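Local structure of beta sliding clamp (Borrelia burgdorferi, 6DJ8) at residues Asn278-Ser283 and Ile363-Asn368. The protein probably encircles DNA as a ring-shaped head-to-tail homodimer and tethers DNA polymerases and other proteins to it for processive replication. Sequence-based numbering, arbitrary orientation.
Sequences NKSLVS and IEIQFN
The ring of Phe-367 lies against Asn-278, whose CB sits over one ring face in a CH-pi contact, 3.9 Å from the centroid. Strands 278-283 and 362-367 are antiparallel neighbours in a sheet of the C-terminal domain of the clamp. Strand 335-338 flanks 278-283 on its other edge, and strand 373-376 flanks 362-367. Phe-367 CG takes the crowded position between backbone N and carbonyl carbon (chi1 59°), which swings the ring back across the pair. The amide of Asn-278 is tilted 34° from the ring plane. Asn-278 ND2 gives a bent bond to Phe-367 O at 3.3 Å, from above the carbonyl plane, while Asn-278 OD1 accepts from Ala-340 N. Phe-367 O also takes the Asn-278 N-H, so two bonds grip it. Ile-365 O is held twice as well, by N and OG of Ser-280. On the same buried face, Val-282 CG2 meets Ile-365 CD1 at 4.1 Å.

The opposite face is more polar. The aliphatic part of Lys-279 crosses Gln-366 obliquely, CB to CG 3.9 Å. Leu-281 CD1 touches Glu-364 CG there. A water joins the two strands by donating to Ser-280 O at 2.7 Å and accepting from Gln-366 NE2. Ser-280 OG has chi1 83°, which places it on a lone pair of Ile-365 O, 3.0 Å away.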
loop_
_atom_site.group_PDB
_atom_site.type_symbol
_atom_site.label_atom_id
_atom_site.label_comp_id
_atom_site.label_asym_id
_atom_site.label_seq_id
_atom_site.Cartn_x
_atom_site.Cartn_y
_atom_site.Cartn_z
ATOM N N ASN A 278 33.522 -25.805 1.225
ATOM C CA ASN A 278 33.064 -25.079 2.405
ATOM C C ASN A 278 31.555 -25.233 2.569
ATOM O O ASN A 278 30.789 -24.884 1.661
ATOM C CB ASN A 278 33.459 -23.611 2.294
ATOM C CG ASN A 278 34.927 -23.433 1.936
ATOM O OD1 ASN A 278 35.806 -23.653 2.769
ATOM N ND2 ASN A 278 35.195 -23.027 0.698
ATOM N N LYS A 279 31.123 -25.760 3.719
ATOM C CA LYS A 279 29.710 -26.043 3.948
ATOM C C LYS A 279 29.238 -25.410 5.246
ATOM O O LYS A 279 29.880 -25.565 6.288
ATOM C CB LYS A 279 29.429 -27.549 4.005
ATOM C CG LYS A 279 30.001 -28.375 2.854
ATOM C CD LYS A 279 29.726 -29.862 3.074
ATOM C CE LYS A 279 29.647 -30.632 1.769
ATOM N NZ LYS A 279 30.750 -30.259 0.849
ATOM N N SER A 280 28.078 -24.749 5.194
ATOM C CA SER A 280 27.504 -24.111 6.371
ATOM C C SER A 280 26.059 -24.547 6.527
ATOM O O SER A 280 25.400 -24.928 5.560
ATOM C CB SER A 280 27.560 -22.567 6.299
ATOM O OG SER A 280 26.473 -22.051 5.544
ATOM N N LEU A 281 25.591 -24.530 7.772
ATOM C CA LEU A 281 24.209 -24.847 8.114
ATOM C C LEU A 281 23.712 -23.712 8.994
ATOM O O LEU A 281 24.296 -23.458 10.053
ATOM C CB LEU A 281 24.098 -26.180 8.856
ATOM C CG LEU A 281 22.670 -26.687 9.056
ATOM C CD1 LEU A 281 22.038 -27.052 7.727
ATOM C CD2 LEU A 281 22.635 -27.867 9.995
ATOM N N VAL A 282 22.677 -23.000 8.538
ATOM C CA VAL A 282 22.234 -21.768 9.190
ATOM C C VAL A 282 20.749 -21.853 9.509
ATOM O O VAL A 282 19.948 -22.324 8.692
ATOM C CB VAL A 282 22.506 -20.521 8.323
ATOM C CG1 VAL A 282 22.262 -19.253 9.144
ATOM C CG2 VAL A 282 23.928 -20.552 7.767
ATOM N N SER A 283 20.383 -21.380 10.694
ATOM C CA SER A 283 18.984 -21.296 11.073
ATOM C C SER A 283 18.276 -20.265 10.196
ATOM O O SER A 283 18.712 -19.115 10.105
ATOM C CB SER A 283 18.883 -20.933 12.554
ATOM O OG SER A 283 17.616 -20.394 12.866
ATOM N N ILE A 363 18.984 -24.023 6.655
ATOM C CA ILE A 363 19.338 -23.952 5.244
ATOM C C ILE A 363 20.811 -24.307 5.087
ATOM O O ILE A 363 21.648 -23.900 5.902
ATOM C CB ILE A 363 19.028 -22.556 4.665
ATOM C CG1 ILE A 363 19.316 -22.510 3.169
ATOM C CG2 ILE A 363 19.824 -21.489 5.389
ATOM C CD1 ILE A 363 18.976 -21.152 2.518
ATOM N N GLU A 364 21.131 -25.071 4.045
ATOM C CA GLU A 364 22.522 -25.373 3.729
ATOM C C GLU A 364 23.034 -24.339 2.737
ATOM O O GLU A 364 22.368 -24.041 1.742
ATOM C CB GLU A 364 22.668 -26.783 3.145
ATOM C CG GLU A 364 21.893 -27.863 3.878
ATOM C CD GLU A 364 21.919 -29.197 3.133
ATOM O OE1 GLU A 364 21.344 -29.262 2.027
ATOM O OE2 GLU A 364 22.496 -30.170 3.647
ATOM N N ILE A 365 24.200 -23.771 3.031
ATOM C CA ILE A 365 24.874 -22.821 2.151
ATOM C C ILE A 365 26.287 -23.349 1.953
ATOM O O ILE A 365 27.066 -23.435 2.915
ATOM C CB ILE A 365 24.896 -21.402 2.719
ATOM C CG1 ILE A 365 23.466 -20.906 2.959
ATOM C CG2 ILE A 365 25.650 -20.481 1.764
ATOM C CD1 ILE A 365 23.387 -19.654 3.816
ATOM N N GLN A 366 26.613 -23.726 0.719
ATOM C CA GLN A 366 27.878 -24.369 0.405
ATOM C C GLN A 366 28.496 -23.676 -0.799
ATOM O O GLN A 366 27.787 -23.132 -1.652
ATOM C CB GLN A 366 27.664 -25.846 0.112
ATOM C CG GLN A 366 26.859 -26.544 1.185
ATOM C CD GLN A 366 26.488 -27.957 0.811
ATOM O OE1 GLN A 366 26.751 -28.405 -0.302
ATOM N NE2 GLN A 366 25.889 -28.677 1.748
ATOM N N PHE A 367 29.822 -23.704 -0.870
ATOM C CA PHE A 367 30.525 -23.037 -1.957
ATOM C C PHE A 367 31.974 -23.497 -1.988
ATOM O O PHE A 367 32.542 -23.895 -0.970
ATOM C CB PHE A 367 30.506 -21.515 -1.815
ATOM C CG PHE A 367 31.130 -21.020 -0.554
ATOM C CD1 PHE A 367 30.411 -20.982 0.633
ATOM C CD2 PHE A 367 32.455 -20.596 -0.547
ATOM C CE1 PHE A 367 31.006 -20.511 1.809
ATOM C CE2 PHE A 367 33.053 -20.127 0.617
ATOM C CZ PHE A 367 32.331 -20.090 1.797
ATOM N N ASN A 368 32.558 -23.419 -3.173
ATOM C CA ASN A 368 34.000 -23.430 -3.333
ATOM C C ASN A 368 34.482 -21.989 -3.388
ATOM O O ASN A 368 33.783 -21.116 -3.911
ATOM C CB ASN A 368 34.397 -24.186 -4.596
ATOM C CG ASN A 368 34.205 -25.676 -4.452
ATOM O OD1 ASN A 368 34.592 -26.262 -3.437
ATOM N ND2 ASN A 368 33.605 -26.300 -5.457
HETATM O O HOH W 1 26.023 -27.307 4.466
#